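Local coordinates for aldehyde dehydrogenase (Burkholderia vietnamiensis, PDB 5KF0), which probably oxidises aldehydes to carboxylic acids with a nicotinamide cofactor and binds NADPH, at residues A[115-120]-A[174-179]; A[153-158]-A[472-477]; A[232-237]-A[463-468]. One frame throughout, in Å; residues are numbered along the deposited sequence.

Contact 1: residues A[115-120]-A[174-179]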
# COMPACT_ATOMS: atom_id res chain seq x y z
N ASP A 115 -16.27 16.69 9.51
CA ASP A 115 -15.11 16.24 8.74
C ASP A 115 -14.66 14.85 9.19
O ASP A 115 -14.37 13.97 8.37
CB ASP A 115 -13.93 17.22 8.90
CG ASP A 115 -14.13 18.54 8.15
OD1 ASP A 115 -15.01 18.66 7.28
OD2 ASP A 115 -13.35 19.48 8.45
N THR A 116 -14.57 14.64 10.51
CA THR A 116 -14.07 13.38 11.04
C THR A 116 -15.01 12.22 10.68
O THR A 116 -14.55 11.16 10.25
CB THR A 116 -13.87 13.50 12.55
OG1 THR A 116 -12.90 14.52 12.81
CG2 THR A 116 -13.42 12.18 13.18
N PHE A 117 -16.32 12.42 10.84
CA PHE A 117 -17.26 11.38 10.42
C PHE A 117 -17.23 11.15 8.92
O PHE A 117 -17.42 10.01 8.47
CB PHE A 117 -18.68 11.72 10.89
CG PHE A 117 -18.98 11.22 12.28
CD1 PHE A 117 -18.42 11.84 13.39
CD2 PHE A 117 -19.80 10.12 12.47
CE1 PHE A 117 -18.68 11.36 14.68
CE2 PHE A 117 -20.07 9.64 13.76
CZ PHE A 117 -19.51 10.26 14.86
N ARG A 118 -17.00 12.20 8.13
CA ARG A 118 -16.95 12.01 6.68
C ARG A 118 -15.73 11.19 6.27
O ARG A 118 -15.84 10.32 5.39
CB ARG A 118 -16.97 13.34 5.95
CG ARG A 118 -16.96 13.14 4.46
CD ARG A 118 -17.34 14.36 3.68
NE ARG A 118 -17.54 13.97 2.30
CZ ARG A 118 -17.83 14.81 1.31
NH1 ARG A 118 -17.96 16.11 1.54
NH2 ARG A 118 -18.00 14.32 0.09
N VAL A 119 -14.57 11.43 6.90
CA VAL A 119 -13.41 10.58 6.61
C VAL A 119 -13.73 9.13 6.97
O VAL A 119 -13.38 8.20 6.23
CB VAL A 119 -12.16 11.07 7.36
CG1 VAL A 119 -10.98 10.12 7.13
CG2 VAL A 119 -11.77 12.47 6.95
N ALA A 120 -14.37 8.92 8.12
CA ALA A 120 -14.73 7.56 8.52
C ALA A 120 -15.69 6.92 7.52
O ALA A 120 -15.57 5.73 7.23
CB ALA A 120 -15.33 7.56 9.92
N PRO A 174 -14.37 5.87 13.87
CA PRO A 174 -13.62 4.68 13.42
C PRO A 174 -14.16 3.39 14.00
O PRO A 174 -14.12 2.35 13.32
CB PRO A 174 -12.19 4.93 13.90
CG PRO A 174 -12.16 6.29 14.49
CD PRO A 174 -13.53 6.83 14.62
N ALA A 175 -14.69 3.42 15.23
CA ALA A 175 -15.27 2.21 15.79
C ALA A 175 -16.43 1.73 14.93
O ALA A 175 -16.55 0.52 14.66
CB ALA A 175 -15.74 2.46 17.22
N LEU A 176 -17.29 2.65 14.48
CA LEU A 176 -18.40 2.27 13.61
C LEU A 176 -17.89 1.76 12.26
O LEU A 176 -18.40 0.76 11.73
CB LEU A 176 -19.34 3.46 13.42
CG LEU A 176 -20.06 3.91 14.70
CD1 LEU A 176 -20.66 5.30 14.50
CD2 LEU A 176 -21.14 2.92 15.08
N ALA A 177 -16.88 2.44 11.70
CA ALA A 177 -16.29 1.99 10.44
C ALA A 177 -15.71 0.59 10.58
O ALA A 177 -15.82 -0.23 9.66
CB ALA A 177 -15.21 2.97 9.99
N ALA A 178 -15.06 0.32 11.72
CA ALA A 178 -14.39 -0.96 11.93
C ALA A 178 -15.34 -2.07 12.36
O ALA A 178 -14.97 -3.24 12.26
CB ALA A 178 -13.30 -0.82 12.99
N GLY A 179 -16.52 -1.73 12.85
CA GLY A 179 -17.47 -2.73 13.30
C GLY A 179 -17.36 -3.12 14.76
O GLY A 179 -17.72 -4.25 15.11

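Contact 2: residues A[153-158]-A[472-477]. With NDP (NADPH dihydro-nicotinamide-adenine-dinucleotide phosphate), chain E.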
# COMPACT_ATOMS: atom_id res chain seq x y z
N GLY A 153 -13.42 -6.05 19.11
CA GLY A 153 -14.38 -6.39 20.13
C GLY A 153 -14.87 -5.14 20.82
O GLY A 153 -14.70 -4.03 20.31
N PRO A 154 -15.47 -5.28 22.00
CA PRO A 154 -15.95 -4.09 22.72
C PRO A 154 -14.80 -3.15 23.06
O PRO A 154 -13.75 -3.57 23.55
CB PRO A 154 -16.58 -4.67 23.99
CG PRO A 154 -16.92 -6.11 23.61
CD PRO A 154 -15.77 -6.52 22.73
N CYS A 155 -15.01 -1.87 22.78
CA CYS A 155 -14.01 -0.84 23.02
C CYS A 155 -14.49 0.10 24.12
O CYS A 155 -15.66 0.48 24.14
CB CYS A 155 -13.73 -0.01 21.76
SG CYS A 155 -12.97 -0.95 20.41
N SER A 156 -13.56 0.49 24.99
CA SER A 156 -13.79 1.47 26.04
C SER A 156 -13.17 2.79 25.61
O SER A 156 -11.97 2.86 25.33
CB SER A 156 -13.18 1.00 27.36
OG SER A 156 -13.32 2.01 28.36
N PHE A 157 -13.98 3.85 25.57
CA PHE A 157 -13.58 5.16 25.08
C PHE A 157 -13.75 6.20 26.18
O PHE A 157 -14.83 6.29 26.77
CB PHE A 157 -14.42 5.58 23.86
CG PHE A 157 -14.17 4.76 22.62
CD1 PHE A 157 -12.95 4.11 22.42
CD2 PHE A 157 -15.16 4.66 21.65
CE1 PHE A 157 -12.74 3.37 21.26
CE2 PHE A 157 -14.95 3.93 20.48
CZ PHE A 157 -13.74 3.28 20.29
N ILE A 158 -12.71 6.98 26.44
CA ILE A 158 -12.75 8.06 27.43
C ILE A 158 -12.23 9.33 26.76
O ILE A 158 -11.15 9.31 26.16
CB ILE A 158 -11.89 7.71 28.66
CG1 ILE A 158 -12.45 6.49 29.40
CG2 ILE A 158 -11.80 8.92 29.60
CD1 ILE A 158 -11.52 5.98 30.52
N GLU A 472 -6.94 0.69 12.51
CA GLU A 472 -5.92 -0.33 12.73
C GLU A 472 -5.91 -0.80 14.18
O GLU A 472 -5.83 -2.00 14.46
CB GLU A 472 -4.54 0.19 12.33
CG GLU A 472 -3.48 -0.90 12.37
CD GLU A 472 -2.08 -0.41 12.07
OE1 GLU A 472 -1.89 0.82 11.93
OE2 GLU A 472 -1.18 -1.27 11.98
N ASP A 473 -6.00 0.14 15.13
CA ASP A 473 -5.98 -0.26 16.54
C ASP A 473 -7.27 -0.96 16.95
O ASP A 473 -7.25 -1.76 17.89
CB ASP A 473 -5.75 0.96 17.44
CG ASP A 473 -4.31 1.42 17.44
OD1 ASP A 473 -3.42 0.58 17.20
OD2 ASP A 473 -4.07 2.62 17.67
N MET A 474 -8.38 -0.66 16.29
CA MET A 474 -9.67 -1.24 16.63
C MET A 474 -9.95 -2.52 15.87
O MET A 474 -11.08 -3.01 15.89
CB MET A 474 -10.78 -0.22 16.36
CG MET A 474 -10.65 1.01 17.24
SD MET A 474 -11.86 2.28 16.87
CE MET A 474 -11.16 3.60 17.86
N THR A 475 -8.94 -3.08 15.21
CA THR A 475 -9.10 -4.35 14.52
C THR A 475 -7.92 -5.25 14.83
O THR A 475 -6.82 -4.79 15.16
CB THR A 475 -9.21 -4.17 12.99
OG1 THR A 475 -8.11 -3.39 12.50
CG2 THR A 475 -10.52 -3.49 12.60
N GLU A 476 -8.17 -6.56 14.72
CA GLU A 476 -7.11 -7.56 14.74
C GLU A 476 -6.92 -8.11 13.35
O GLU A 476 -7.90 -8.47 12.70
CB GLU A 476 -7.46 -8.72 15.69
CG GLU A 476 -7.27 -8.41 17.17
CD GLU A 476 -5.82 -8.46 17.60
OE1 GLU A 476 -5.53 -8.22 18.79
OE2 GLU A 476 -4.95 -8.73 16.74
N PRO A 477 -5.69 -8.22 12.85
CA PRO A 477 -5.50 -8.95 11.59
C PRO A 477 -5.84 -10.42 11.79
O PRO A 477 -5.52 -11.02 12.82
CB PRO A 477 -4.02 -8.76 11.27
CG PRO A 477 -3.38 -8.40 12.56
CD PRO A 477 -4.43 -7.74 13.42
PA NDP E . -8.49 14.61 32.36
O1A NDP E . -7.34 13.65 32.33
O2A NDP E . -8.61 15.35 33.69
O5B NDP E . -9.87 13.89 32.05
C5B NDP E . -10.02 13.26 30.75
C4B NDP E . -11.07 12.19 30.85
O4B NDP E . -10.59 11.11 31.67
C3B NDP E . -12.40 12.65 31.48
O3B NDP E . -13.49 11.96 30.88
C2B NDP E . -12.22 12.18 32.92
O2B NDP E . -13.46 11.96 33.64
C1B NDP E . -11.56 10.84 32.67
N9A NDP E . -10.88 10.28 33.83
C8A NDP E . -10.01 10.88 34.70
N7A NDP E . -9.52 10.07 35.61
C5A NDP E . -10.13 8.86 35.33
C6A NDP E . -10.03 7.59 35.94
N6A NDP E . -9.28 7.32 37.01
N1A NDP E . -10.76 6.58 35.39
C2A NDP E . -11.53 6.84 34.34
N3A NDP E . -11.71 7.99 33.69
C4A NDP E . -10.97 8.97 34.24
O3 NDP E . -8.32 15.65 31.17
PN NDP E . -9.13 16.95 30.75
O1N NDP E . -10.56 16.60 30.53
O2N NDP E . -8.86 18.00 31.79
O5D NDP E . -8.50 17.38 29.36
C5D NDP E . -7.25 18.08 29.20
C4D NDP E . -6.16 17.07 28.92
O4D NDP E . -6.48 16.31 27.72
C3D NDP E . -4.81 17.73 28.67
O3D NDP E . -3.73 17.05 29.30
C2D NDP E . -4.71 17.69 27.14
O2D NDP E . -3.40 17.78 26.59
C1D NDP E . -5.38 16.36 26.85
N1N NDP E . -5.80 16.35 25.45
C2N NDP E . -5.28 15.47 24.54
C3N NDP E . -5.53 15.55 23.22
C7N NDP E . -5.03 14.53 22.25
O7N NDP E . -5.73 14.28 21.26
N7N NDP E . -3.82 13.99 22.44
C4N NDP E . -6.30 16.69 22.68
C5N NDP E . -7.08 17.37 23.76
C6N NDP E . -6.76 17.23 25.03
P2B NDP E . -14.21 13.19 34.44
O1X NDP E . -13.51 14.45 34.09
O2X NDP E . -15.64 13.05 33.99
O3X NDP E . -14.11 12.85 35.91

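Contact 3: residues A[232-237]-A[463-468]. With NDP (NADPH dihydro-nicotinamide-adenine-dinucleotide phosphate), chain E.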
# COMPACT_ATOMS: atom_id res chain seq x y z
N LEU A 232 -10.04 -3.13 24.08
CA LEU A 232 -9.26 -1.93 23.82
C LEU A 232 -9.75 -0.85 24.75
O LEU A 232 -10.96 -0.69 24.93
CB LEU A 232 -9.41 -1.46 22.36
CG LEU A 232 -8.90 -0.05 22.06
CD1 LEU A 232 -7.37 0.01 22.17
CD2 LEU A 232 -9.36 0.42 20.68
N LEU A 233 -8.81 -0.14 25.38
CA LEU A 233 -9.08 1.13 26.04
C LEU A 233 -8.40 2.20 25.21
O LEU A 233 -7.19 2.13 24.98
CB LEU A 233 -8.54 1.15 27.48
CG LEU A 233 -8.41 2.55 28.10
CD1 LEU A 233 -9.79 3.17 28.37
CD2 LEU A 233 -7.60 2.50 29.39
N SER A 234 -9.17 3.18 24.74
CA SER A 234 -8.60 4.32 24.03
C SER A 234 -8.96 5.57 24.82
O SER A 234 -10.14 5.92 24.94
CB SER A 234 -9.09 4.38 22.59
OG SER A 234 -8.55 5.51 21.92
N PHE A 235 -7.93 6.21 25.38
CA PHE A 235 -8.07 7.29 26.34
C PHE A 235 -7.48 8.57 25.76
O PHE A 235 -6.33 8.56 25.29
CB PHE A 235 -7.35 6.93 27.66
CG PHE A 235 -7.23 8.10 28.62
CD1 PHE A 235 -8.23 8.35 29.55
CD2 PHE A 235 -6.13 8.95 28.58
CE1 PHE A 235 -8.14 9.43 30.43
CE2 PHE A 235 -6.02 10.03 29.45
CZ PHE A 235 -7.03 10.27 30.38
N THR A 236 -8.26 9.65 25.78
CA THR A 236 -7.76 10.98 25.46
C THR A 236 -7.95 11.87 26.68
O THR A 236 -9.08 12.05 27.16
CB THR A 236 -8.47 11.57 24.24
OG1 THR A 236 -8.29 10.69 23.12
CG2 THR A 236 -7.88 12.95 23.88
N GLY A 237 -6.84 12.43 27.19
CA GLY A 237 -6.90 13.21 28.41
C GLY A 237 -5.50 13.51 28.91
O GLY A 237 -4.54 13.47 28.13
N GLY A 463 0.48 5.50 20.50
CA GLY A 463 -0.40 5.18 19.38
C GLY A 463 -0.82 6.43 18.62
O GLY A 463 -0.43 7.55 18.93
N ARG A 464 -1.62 6.21 17.57
CA ARG A 464 -2.08 7.32 16.73
C ARG A 464 -3.58 7.26 16.49
O ARG A 464 -4.15 6.18 16.31
CB ARG A 464 -1.39 7.34 15.37
CG ARG A 464 0.13 7.52 15.45
CD ARG A 464 0.51 8.95 15.87
NE ARG A 464 1.97 9.05 15.85
CZ ARG A 464 2.77 8.57 16.80
NH1 ARG A 464 2.26 8.02 17.90
NH2 ARG A 464 4.08 8.66 16.66
N GLU A 465 -4.21 8.44 16.44
CA GLU A 465 -5.56 8.58 15.91
C GLU A 465 -5.47 9.25 14.54
O GLU A 465 -4.39 9.34 13.94
CB GLU A 465 -6.45 9.32 16.92
CG GLU A 465 -6.82 8.40 18.08
CD GLU A 465 -7.82 9.00 19.05
OE1 GLU A 465 -7.96 10.24 19.08
OE2 GLU A 465 -8.44 8.22 19.80
N GLY A 466 -6.63 9.68 14.02
CA GLY A 466 -6.78 9.80 12.58
C GLY A 466 -7.42 8.52 12.08
O GLY A 466 -7.01 7.44 12.51
N ILE A 467 -8.42 8.61 11.21
CA ILE A 467 -9.36 7.50 11.04
C ILE A 467 -8.65 6.19 10.67
O ILE A 467 -8.91 5.14 11.27
CB ILE A 467 -10.43 7.84 9.99
CG1 ILE A 467 -11.30 9.01 10.47
CG2 ILE A 467 -11.26 6.59 9.68
CD1 ILE A 467 -11.97 8.79 11.83
N ARG A 468 -7.79 6.22 9.65
CA ARG A 468 -7.10 5.00 9.24
C ARG A 468 -6.37 4.34 10.39
O ARG A 468 -6.35 3.10 10.51
CB ARG A 468 -6.08 5.31 8.13
CG ARG A 468 -6.67 5.61 6.78
CD ARG A 468 -5.58 6.06 5.82
NE ARG A 468 -4.43 5.16 5.86
CZ ARG A 468 -3.25 5.42 5.29
NH1 ARG A 468 -3.07 6.56 4.63
NH2 ARG A 468 -2.26 4.55 5.38
PA NDP E . -8.49 14.61 32.36
O1A NDP E . -7.34 13.65 32.33
O2A NDP E . -8.61 15.35 33.69
O5B NDP E . -9.87 13.89 32.05
C5B NDP E . -10.02 13.26 30.75
C4B NDP E . -11.07 12.19 30.85
O4B NDP E . -10.59 11.11 31.67
C3B NDP E . -12.40 12.65 31.48
O3B NDP E . -13.49 11.96 30.88
C2B NDP E . -12.22 12.18 32.92
O2B NDP E . -13.46 11.96 33.64
C1B NDP E . -11.56 10.84 32.67
N9A NDP E . -10.88 10.28 33.83
C8A NDP E . -10.01 10.88 34.70
N7A NDP E . -9.52 10.07 35.61
C5A NDP E . -10.13 8.86 35.33
C6A NDP E . -10.03 7.59 35.94
N6A NDP E . -9.28 7.32 37.01
N1A NDP E . -10.76 6.58 35.39
C2A NDP E . -11.53 6.84 34.34
N3A NDP E . -11.71 7.99 33.69
C4A NDP E . -10.97 8.97 34.24
O3 NDP E . -8.32 15.65 31.17
PN NDP E . -9.13 16.95 30.75
O1N NDP E . -10.56 16.60 30.53
O2N NDP E . -8.86 18.00 31.79
O5D NDP E . -8.50 17.38 29.36
C5D NDP E . -7.25 18.08 29.20
C4D NDP E . -6.16 17.07 28.92
O4D NDP E . -6.48 16.31 27.72
C3D NDP E . -4.81 17.73 28.67
O3D NDP E . -3.73 17.05 29.30
C2D NDP E . -4.71 17.69 27.14
O2D NDP E . -3.40 17.78 26.59
C1D NDP E . -5.38 16.36 26.85
N1N NDP E . -5.80 16.35 25.45
C2N NDP E . -5.28 15.47 24.54
C3N NDP E . -5.53 15.55 23.22
C7N NDP E . -5.03 14.53 22.25
O7N NDP E . -5.73 14.28 21.26
N7N NDP E . -3.82 13.99 22.44
C4N NDP E . -6.30 16.69 22.68
C5N NDP E . -7.08 17.37 23.76
C6N NDP E . -6.76 17.23 25.03
P2B NDP E . -14.21 13.19 34.44
O1X NDP E . -13.51 14.45 34.09
O2X NDP E . -15.64 13.05 33.99
O3X NDP E . -14.11 12.85 35.91
O HOH W 1 -8.25 5.20 19.40
O HOH W 2 -9.70 11.29 20.92

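Contact 1: residues A[115-120]-A[174-179]
Ala120 lies against the C-terminal turn of helix 164-178, where its CB is 4.4 Å from Pro174 N and its carbonyl O is 3.9 Å from the methyl CB of Ala177. These three residues account for most of the surface the two segments bury. Helix 164-178, which follows strand 155-158 of the Rossmann-like cofactor-binding sheet, is here joined to helix 103-123. The helices run nearly parallel, their short axes inclined by only 15° and 9.7 Å apart at closest approach. Ala120 and Ala177 both point their methyl groups at the opposite helix, while the Pro174 ring is directed along the flank of the interface and also meets Ile467 and Ala470 of helix 467-473. At the other flank Phe117 reaches across with its ring, and CE2 comes to 4.4 Å from Leu176 CD1, an oblique approach between two apolar groups. Helix 70-86 closes that side: Leu77 touches both Phe117 and Leu176, and the ring of Phe84 meets that of Phe117 edge to face. Helix 164-178 ends at Ala178 in a Schellman motif, with Gly179 at positive phi as its C-prime residue. On the outer side of helix 103-123, Arg118 forms a salt bridge with Asp78 of a second subunit. Within the helices Ala120 N bonds to Thr116 O and Ala178 N to Pro174 O, while Ala177 O also accepts from Arg73 NH1. Small residues let the two backbones come close, and with Phe117 and Leu176 the one apolar side-chain pair, the association rests on van der Waals contact and burial.

Contact 2: residues A[153-158]-A[472-477]
A Met-aromatic contact joins Phe157, on a central strand of the Rossmann-like cofactor-binding sheet, to Met474, where helix 467-473 gives way to strand 475-483. The methionine methyl does most of the touching: CE lies 3.6 Å from Phe157 CZ and 3.8 Å from CE1, approaching the far end of the ring obliquely. Met474 SD stands 5.3 Å from the centroid of the Phe157 ring, 75° off the normal. Met474 is extended beyond CG, with chi2 at 176° and chi3 at -169°, which carries the thioether out to meet the ring coming from the opposite direction. Nearer the backbone, Met474 CG is 4.4 Å from Cys155 SG.

Cys155 and Phe157 are two residues apart on parallel strand 155-158, flanked in the sheet by strands 182-185 and 232-236, and both serve the face on which helix 164-178 lies; Ala175 of that helix touches Phe157 and Met474 alike. Ile158, the next residue along, belongs to the NADPH pocket, its CG2 lying 3.2 Å from O4B of the adenosine ribose while CD1 nears the adenine at N3A, 3.8 Å away. Beyond Met474 the chain enters the antiparallel three-stranded sheet, where Glu476 forms a salt bridge with Arg464 of a third subunit.

Contact 3: residues A[232-237]-A[463-468]
Two separate water bridges link the carboxylate of Glu465 to the hydroxyls of strand 232-236, one for each carboxylate oxygen. The first water lies 2.6 Å from Ser234 OG and donates to Glu465 OE2 at 3.1 Å. The second accepts from Thr236 OG1 at 2.7 Å and donates to Glu465 OE1, also at 2.7 Å. Direct approaches are longer, with Ser234 OG 3.4 Å from Glu465 OE2 and neither carboxylate oxygen of Glu465 closer than about 4.1 Å to Thr236 OG1. Glu465 reaches the strand because its chain is extended beyond CG (chi2 -174°).

Lys171 completes the polar cluster: its NZ forms a salt bridge with Glu465 OE2 and hydrogen bonds with both Ser234 OG and Thr236 OG1. The buried carboxylate is thus met by the lysine and two donating waters. On Thr236 the two branches divide their work. OG1 sits beside the backbone N (chi1 -58°) and serves the water and lysine, while the methyl CG2 packs 3.6 Å from C3N of the NADPH nicotinamide. Phe235, pointing from the other face of the strand, places its ring edge toward O4B of the adenosine ribose, with CE1 3.2 Å away. Glu465 is therefore a second-shell neighbour of the cofactor, linked to it by way of the second water and Thr236, whose methyl packs on the nicotinamide.

Strand 232-236 runs between strands 155-158 and 253-257 in the Rossmann-like sheet, and Lys171 comes from helix 164-178 lying over the same face as the hydroxyls. After Glu465, Gly466 takes the N-cap position of helix 467-473, whose first residue, Ile467, packs against helix 103-123.

Contacts 2 and 3 lie about 9 Å apart, centre to centre, and contact 1 is about 13 Å from each. Strands 155-158 and 232-236 are neighbours in one sheet, and helix 467-473 serves contacts 2 and 3. Helix 164-178, which follows strand 155-158 in the chain, ties in contact 1: Ala178 packs on Thr475, while Ile467 lies against Val119 and Ala120. Along the chain contact 1 closes before contact 3 opens, contact 3 is nested within the loop of contact 2, and contacts 1 and 2 interleave. The C-terminal segment thus returns to the cofactor-binding sheet and the helices packed beside it; contacts 2 and 3 both touch NADPH, and all three meet a third subunit.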